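Local coordinates for ferritin like protein (Caulobacter vibrioides, PDB 3HL1) that is of unknown function but belongs to the ferritin-like family of helical proteins and probably binds metal, at residues L110-P124 and H233-P247. Numbering follows the deposited sequence.
Sequences LDLTRVNTMCLIEYP and HFQRFDFIRRMPNWP
Two short antiparallel helices, 112-121 and 233-242, pack in the ferritin-like fold, joined by a His-carboxylate pair between Glu122 and His233. Their axes approach to 8.6 Å at a signed crossing angle of -157°. His233 ND1 donates to Glu122 OE2 (2.7 Å). The oxygen lies in the imidazole plane, but the N-H meets it from above the carboxylate plane; the two planes are nearly perpendicular. Tyr29 also bonds OE2, and Gln53 takes His233 NE2. With both ring nitrogens bonded, the imidazole's rotation is fixed. Beside this pair, bending the Met118 side chain at chi3 (76°) brings its methyl CE over one face of the Phe237 ring, 3.8 Å from the centroid. Pro124 CD sits squarely over a face of Phe234, whose edge meets Cys119 O. Cys119 and Arg241 are reciprocal knobs in holes. The Arg241 guanidinium grips Asp238 OD1 side-on through NE and NH2, and a water links its NH1 to Asn116 OD1, while Asn116 ND2 bonds Pro102 O. Toward the other end, Val115 CG2 touches Trp246 CH2 (3.8 Å), and Leu110 CD2 reaches Pro247 CD (3.8 Å). Glu122 OE1 also hydrogen-bonds an unidentified molecule, probably from the crystallisation liquor. This buried antiparallel packing is consistent with the ferritin-like helical bundle.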
loop_
_atom_site.group_PDB
_atom_site.type_symbol
_atom_site.label_atom_id
_atom_site.label_comp_id
_atom_site.label_asym_id
_atom_site.label_seq_id
_atom_site.Cartn_x
_atom_site.Cartn_y
_atom_site.Cartn_z
ATOM N N LEU A 110 -0.576 -17.009 -4.401
ATOM C CA LEU A 110 0.782 -17.141 -3.879
ATOM C C LEU A 110 1.560 -18.014 -4.888
ATOM O O LEU A 110 1.544 -19.197 -4.812
ATOM C CB LEU A 110 0.773 -17.795 -2.512
ATOM C CG LEU A 110 2.200 -17.902 -1.937
ATOM C CD1 LEU A 110 2.688 -16.491 -1.479
ATOM C CD2 LEU A 110 2.187 -18.907 -0.763
ATOM N N ASP A 111 2.180 -17.399 -5.875
ATOM C CA ASP A 111 3.076 -18.112 -6.794
ATOM C C ASP A 111 4.352 -17.290 -6.944
ATOM O O ASP A 111 4.446 -16.173 -6.434
ATOM C CB ASP A 111 2.399 -18.396 -8.130
ATOM C CG ASP A 111 1.920 -17.116 -8.855
ATOM O OD1 ASP A 111 2.357 -15.997 -8.509
ATOM O OD2 ASP A 111 1.106 -17.235 -9.793
ATOM N N LEU A 112 5.335 -17.827 -7.631
ATOM C CA LEU A 112 6.617 -17.113 -7.764
ATOM C C LEU A 112 6.482 -15.697 -8.307
ATOM O O LEU A 112 7.102 -14.755 -7.797
ATOM C CB LEU A 112 7.589 -17.942 -8.614
ATOM C CG LEU A 112 9.010 -17.362 -8.629
ATOM C CD1 LEU A 112 9.563 -17.167 -7.197
ATOM C CD2 LEU A 112 9.927 -18.236 -9.477
ATOM N N THR A 113 5.679 -15.555 -9.350
ATOM C CA THR A 113 5.440 -14.278 -9.996
ATOM C C THR A 113 4.940 -13.214 -8.987
ATOM O O THR A 113 5.425 -12.090 -8.978
ATOM C CB THR A 113 4.407 -14.408 -11.158
ATOM O OG1 THR A 113 4.922 -15.305 -12.151
ATOM C CG2 THR A 113 4.177 -13.031 -11.861
ATOM N N ARG A 114 3.977 -13.591 -8.150
ATOM C CA ARG A 114 3.423 -12.690 -7.124
ATOM C C ARG A 114 4.403 -12.445 -5.971
ATOM O O ARG A 114 4.543 -11.328 -5.533
ATOM C CB ARG A 114 2.085 -13.199 -6.590
ATOM C CG ARG A 114 0.830 -12.550 -7.176
ATOM C CD ARG A 114 0.868 -12.358 -8.712
ATOM N NE ARG A 114 0.799 -13.601 -9.464
ATOM C CZ ARG A 114 0.477 -13.651 -10.748
ATOM N NH1 ARG A 114 0.139 -12.576 -11.429
ATOM N NH2 ARG A 114 0.521 -14.773 -11.379
ATOM N N VAL A 115 5.068 -13.478 -5.476
ATOM C CA VAL A 115 6.036 -13.286 -4.394
ATOM C C VAL A 115 7.212 -12.450 -4.870
ATOM O O VAL A 115 7.630 -11.526 -4.180
ATOM C CB VAL A 115 6.480 -14.627 -3.800
ATOM C CG1 VAL A 115 7.677 -14.397 -2.855
ATOM C CG2 VAL A 115 5.243 -15.197 -3.052
ATOM N N ASN A 116 7.691 -12.685 -6.096
ATOM C CA ASN A 116 8.726 -11.804 -6.659
ATOM C C ASN A 116 8.327 -10.312 -6.698
ATOM O O ASN A 116 9.146 -9.426 -6.313
ATOM C CB ASN A 116 9.138 -12.233 -8.087
ATOM C CG ASN A 116 10.089 -13.405 -8.097
ATOM O OD1 ASN A 116 10.797 -13.672 -7.110
ATOM N ND2 ASN A 116 10.097 -14.139 -9.211
ATOM N N THR A 117 7.115 -10.050 -7.182
ATOM C CA THR A 117 6.524 -8.701 -7.220
ATOM C C THR A 117 6.452 -8.063 -5.825
ATOM O O THR A 117 6.759 -6.898 -5.676
ATOM C CB THR A 117 5.151 -8.740 -7.871
ATOM O OG1 THR A 117 5.245 -9.443 -9.115
ATOM C CG2 THR A 117 4.603 -7.294 -8.099
HETATM N N MSE A 118 6.027 -8.842 -4.816
HETATM C CA MSE A 118 5.995 -8.386 -3.412
HETATM C C MSE A 118 7.380 -7.993 -2.879
HETATM O O MSE A 118 7.519 -6.943 -2.229
HETATM C CB MSE A 118 5.302 -9.433 -2.547
HETATM C CG MSE A 118 3.865 -9.533 -2.943
HETATM SE SE MSE A 118 2.961 -10.982 -2.047
HETATM C CE MSE A 118 2.783 -10.269 -0.517
ATOM N N CYS A 119 8.401 -8.749 -3.286
ATOM C CA CYS A 119 9.804 -8.448 -2.952
ATOM C C CYS A 119 10.256 -7.154 -3.630
ATOM O O CYS A 119 10.889 -6.295 -3.006
ATOM C CB CYS A 119 10.749 -9.590 -3.341
ATOM S SG CYS A 119 10.597 -11.079 -2.318
ATOM N N LEU A 120 9.882 -6.991 -4.885
ATOM C CA LEU A 120 10.166 -5.773 -5.653
ATOM C C LEU A 120 9.510 -4.530 -5.054
ATOM O O LEU A 120 10.154 -3.492 -4.905
ATOM C CB LEU A 120 9.674 -5.967 -7.084
ATOM C CG LEU A 120 10.581 -6.763 -8.007
ATOM C CD1 LEU A 120 9.816 -7.169 -9.236
ATOM C CD2 LEU A 120 11.774 -5.915 -8.376
ATOM N N ILE A 121 8.252 -4.635 -4.695
ATOM C CA ILE A 121 7.522 -3.483 -4.115
ATOM C C ILE A 121 8.235 -2.973 -2.878
ATOM O O ILE A 121 8.335 -1.776 -2.685
ATOM C CB ILE A 121 6.082 -3.856 -3.756
ATOM C CG1 ILE A 121 5.229 -3.994 -5.004
ATOM C CG2 ILE A 121 5.430 -2.809 -2.855
ATOM C CD1 ILE A 121 4.026 -4.945 -4.745
ATOM N N GLU A 122 8.678 -3.891 -2.029
ATOM C CA GLU A 122 9.318 -3.553 -0.784
ATOM C C GLU A 122 10.846 -3.474 -0.866
ATOM O O GLU A 122 11.521 -3.422 0.160
ATOM C CB GLU A 122 8.929 -4.586 0.295
ATOM C CG GLU A 122 7.405 -4.812 0.497
ATOM C CD GLU A 122 6.707 -3.718 1.317
ATOM O OE1 GLU A 122 7.337 -2.669 1.677
ATOM O OE2 GLU A 122 5.501 -3.907 1.611
ATOM N N TYR A 123 11.379 -3.463 -2.074
ATOM C CA TYR A 123 12.821 -3.439 -2.300
ATOM C C TYR A 123 13.457 -2.252 -1.568
ATOM O O TYR A 123 13.005 -1.102 -1.757
ATOM C CB TYR A 123 13.113 -3.308 -3.788
ATOM C CG TYR A 123 14.546 -3.572 -4.166
ATOM C CD1 TYR A 123 15.131 -4.825 -3.943
ATOM C CD2 TYR A 123 15.300 -2.594 -4.805
ATOM C CE1 TYR A 123 16.414 -5.063 -4.318
ATOM C CE2 TYR A 123 16.595 -2.845 -5.188
ATOM C CZ TYR A 123 17.135 -4.089 -4.922
ATOM O OH TYR A 123 18.402 -4.380 -5.328
ATOM N N PRO A 124 14.489 -2.513 -0.730
ATOM C CA PRO A 124 15.063 -1.458 0.115
ATOM C C PRO A 124 15.844 -0.400 -0.656
ATOM O O PRO A 124 16.583 -0.689 -1.580
ATOM C CB PRO A 124 16.018 -2.236 1.053
ATOM C CG PRO A 124 15.562 -3.636 0.990
ATOM C CD PRO A 124 15.126 -3.810 -0.427
ATOM N N HIS A 233 8.790 -5.865 5.743
ATOM C CA HIS A 233 8.035 -6.544 4.674
ATOM C C HIS A 233 8.990 -7.203 3.650
ATOM O O HIS A 233 8.789 -8.354 3.199
ATOM C CB HIS A 233 7.114 -5.552 3.956
ATOM C CG HIS A 233 5.983 -5.041 4.800
ATOM N ND1 HIS A 233 4.992 -4.214 4.295
ATOM C CD2 HIS A 233 5.696 -5.215 6.117
ATOM C CE1 HIS A 233 4.134 -3.923 5.256
ATOM N NE2 HIS A 233 4.555 -4.487 6.382
ATOM N N PHE A 234 10.046 -6.478 3.285
ATOM C CA PHE A 234 10.995 -7.016 2.313
ATOM C C PHE A 234 11.542 -8.350 2.811
ATOM O O PHE A 234 11.455 -9.374 2.122
ATOM C CB PHE A 234 12.153 -6.063 2.034
ATOM C CG PHE A 234 13.093 -6.603 1.011
ATOM C CD1 PHE A 234 12.680 -6.751 -0.317
ATOM C CD2 PHE A 234 14.359 -7.029 1.353
ATOM C CE1 PHE A 234 13.514 -7.284 -1.272
ATOM C CE2 PHE A 234 15.190 -7.551 0.391
ATOM C CZ PHE A 234 14.766 -7.681 -0.924
ATOM N N GLN A 235 12.079 -8.344 4.024
ATOM C CA GLN A 235 12.653 -9.561 4.590
ATOM C C GLN A 235 11.617 -10.700 4.671
ATOM O O GLN A 235 11.886 -11.818 4.245
ATOM C CB GLN A 235 13.282 -9.229 5.938
ATOM C CG GLN A 235 14.682 -8.570 5.809
ATOM C CD GLN A 235 14.688 -7.017 5.867
ATOM O OE1 GLN A 235 13.929 -6.332 5.164
ATOM N NE2 GLN A 235 15.587 -6.469 6.699
ATOM N N ARG A 236 10.428 -10.400 5.174
ATOM C CA ARG A 236 9.316 -11.364 5.219
ATOM C C ARG A 236 9.070 -12.049 3.880
ATOM O O ARG A 236 8.926 -13.269 3.803
ATOM C CB ARG A 236 7.993 -10.638 5.541
ATOM C CG ARG A 236 7.789 -10.162 6.946
ATOM C CD ARG A 236 6.456 -9.410 6.954
ATOM N NE ARG A 236 6.285 -8.602 8.150
ATOM C CZ ARG A 236 5.481 -8.900 9.160
ATOM N NH1 ARG A 236 4.723 -9.993 9.145
ATOM N NH2 ARG A 236 5.431 -8.078 10.197
ATOM N N PHE A 237 8.968 -11.228 2.828
ATOM C CA PHE A 237 8.632 -11.692 1.486
ATOM C C PHE A 237 9.783 -12.433 0.836
ATOM O O PHE A 237 9.555 -13.407 0.156
ATOM C CB PHE A 237 8.126 -10.537 0.585
ATOM C CG PHE A 237 6.872 -9.812 1.135
ATOM C CD1 PHE A 237 5.982 -10.450 2.004
ATOM C CD2 PHE A 237 6.587 -8.482 0.755
ATOM C CE1 PHE A 237 4.856 -9.781 2.493
ATOM C CE2 PHE A 237 5.484 -7.820 1.250
ATOM C CZ PHE A 237 4.608 -8.461 2.107
ATOM N N ASP A 238 11.013 -11.984 1.076
ATOM C CA ASP A 238 12.192 -12.712 0.604
ATOM C C ASP A 238 12.269 -14.089 1.284
ATOM O O ASP A 238 12.641 -15.074 0.675
ATOM C CB ASP A 238 13.437 -11.872 0.844
ATOM C CG ASP A 238 14.680 -12.461 0.188
ATOM O OD1 ASP A 238 14.652 -12.757 -1.030
ATOM O OD2 ASP A 238 15.674 -12.628 0.921
ATOM N N PHE A 239 11.874 -14.155 2.547
ATOM C CA PHE A 239 11.779 -15.424 3.258
ATOM C C PHE A 239 10.838 -16.394 2.550
ATOM O O PHE A 239 11.193 -17.541 2.294
ATOM C CB PHE A 239 11.319 -15.186 4.690
ATOM C CG PHE A 239 11.085 -16.446 5.465
ATOM C CD1 PHE A 239 12.147 -17.076 6.136
ATOM C CD2 PHE A 239 9.813 -16.991 5.559
ATOM C CE1 PHE A 239 11.941 -18.261 6.874
ATOM C CE2 PHE A 239 9.598 -18.172 6.285
ATOM C CZ PHE A 239 10.673 -18.797 6.956
ATOM N N ILE A 240 9.649 -15.910 2.199
ATOM C CA ILE A 240 8.658 -16.734 1.522
ATOM C C ILE A 240 9.205 -17.163 0.175
ATOM O O ILE A 240 9.071 -18.325 -0.201
ATOM C CB ILE A 240 7.288 -16.001 1.347
ATOM C CG1 ILE A 240 6.634 -15.750 2.714
ATOM C CG2 ILE A 240 6.347 -16.800 0.454
ATOM C CD1 ILE A 240 5.508 -14.693 2.703
ATOM N N ARG A 241 9.837 -16.229 -0.539
ATOM C CA ARG A 241 10.392 -16.515 -1.871
ATOM C C ARG A 241 11.369 -17.694 -1.854
ATOM O O ARG A 241 11.428 -18.467 -2.817
ATOM C CB ARG A 241 11.099 -15.285 -2.440
ATOM C CG ARG A 241 11.509 -15.389 -3.906
ATOM C CD ARG A 241 12.242 -14.099 -4.300
ATOM N NE ARG A 241 13.491 -13.921 -3.530
ATOM C CZ ARG A 241 14.724 -14.299 -3.923
ATOM N NH1 ARG A 241 14.933 -14.870 -5.111
ATOM N NH2 ARG A 241 15.781 -14.087 -3.136
ATOM N N ARG A 242 12.104 -17.810 -0.745
ATOM C CA ARG A 242 13.141 -18.832 -0.539
ATOM C C ARG A 242 12.680 -20.162 0.042
ATOM O O ARG A 242 13.462 -21.090 0.059
ATOM C CB ARG A 242 14.235 -18.284 0.372
ATOM C CG ARG A 242 14.985 -17.104 -0.199
ATOM C CD ARG A 242 15.864 -16.471 0.881
ATOM N NE ARG A 242 16.571 -15.287 0.399
ATOM C CZ ARG A 242 17.649 -15.309 -0.389
ATOM N NH1 ARG A 242 18.197 -16.458 -0.784
ATOM N NH2 ARG A 242 18.202 -14.160 -0.772
HETATM N N MSE A 243 11.435 -20.279 0.489
HETATM C CA MSE A 243 10.964 -21.526 1.096
HETATM C C MSE A 243 10.956 -22.708 0.145
HETATM O O MSE A 243 10.621 -22.549 -1.030
HETATM C CB MSE A 243 9.544 -21.384 1.594
HETATM C CG MSE A 243 9.395 -20.435 2.735
HETATM SE SE MSE A 243 7.485 -20.235 3.196
HETATM C CE MSE A 243 6.654 -20.653 1.530
ATOM N N PRO A 244 11.297 -23.911 0.663
ATOM C CA PRO A 244 11.177 -25.126 -0.160
ATOM C C PRO A 244 9.728 -25.570 -0.439
ATOM O O PRO A 244 9.434 -26.066 -1.532
ATOM C CB PRO A 244 11.922 -26.200 0.656
ATOM C CG PRO A 244 12.265 -25.590 1.964
ATOM C CD PRO A 244 11.848 -24.182 2.010
ATOM N N ASN A 245 8.832 -25.402 0.527
ATOM C CA ASN A 245 7.485 -25.983 0.387
ATOM C C ASN A 245 6.354 -24.975 0.554
ATOM O O ASN A 245 5.963 -24.633 1.680
ATOM C CB ASN A 245 7.302 -27.125 1.384
ATOM C CG ASN A 245 8.343 -28.210 1.208
ATOM O OD1 ASN A 245 8.311 -28.974 0.231
ATOM N ND2 ASN A 245 9.304 -28.259 2.142
ATOM N N TRP A 246 5.815 -24.517 -0.567
ATOM C CA TRP A 246 4.759 -23.489 -0.522
ATOM C C TRP A 246 3.436 -24.150 -0.266
ATOM O O TRP A 246 3.222 -25.259 -0.729
ATOM C CB TRP A 246 4.714 -22.699 -1.807
ATOM C CG TRP A 246 5.912 -21.827 -1.966
ATOM C CD1 TRP A 246 7.162 -21.990 -1.385
ATOM C CD2 TRP A 246 6.018 -20.695 -2.813
ATOM N NE1 TRP A 246 8.012 -20.999 -1.811
ATOM C CE2 TRP A 246 7.333 -20.192 -2.687
ATOM C CE3 TRP A 246 5.135 -20.059 -3.681
ATOM C CZ2 TRP A 246 7.770 -19.078 -3.391
ATOM C CZ3 TRP A 246 5.567 -18.952 -4.356
ATOM C CH2 TRP A 246 6.880 -18.479 -4.222
ATOM N N PRO A 247 2.547 -23.479 0.484
ATOM C CA PRO A 247 1.262 -24.093 0.792
ATOM C C PRO A 247 0.380 -24.171 -0.455
ATOM O O PRO A 247 0.583 -23.414 -1.420
ATOM C CB PRO A 247 0.654 -23.134 1.830
ATOM C CG PRO A 247 1.275 -21.801 1.531
ATOM C CD PRO A 247 2.682 -22.137 1.085
HETATM O O HOH W 1 12.990 -15.226 -7.193
#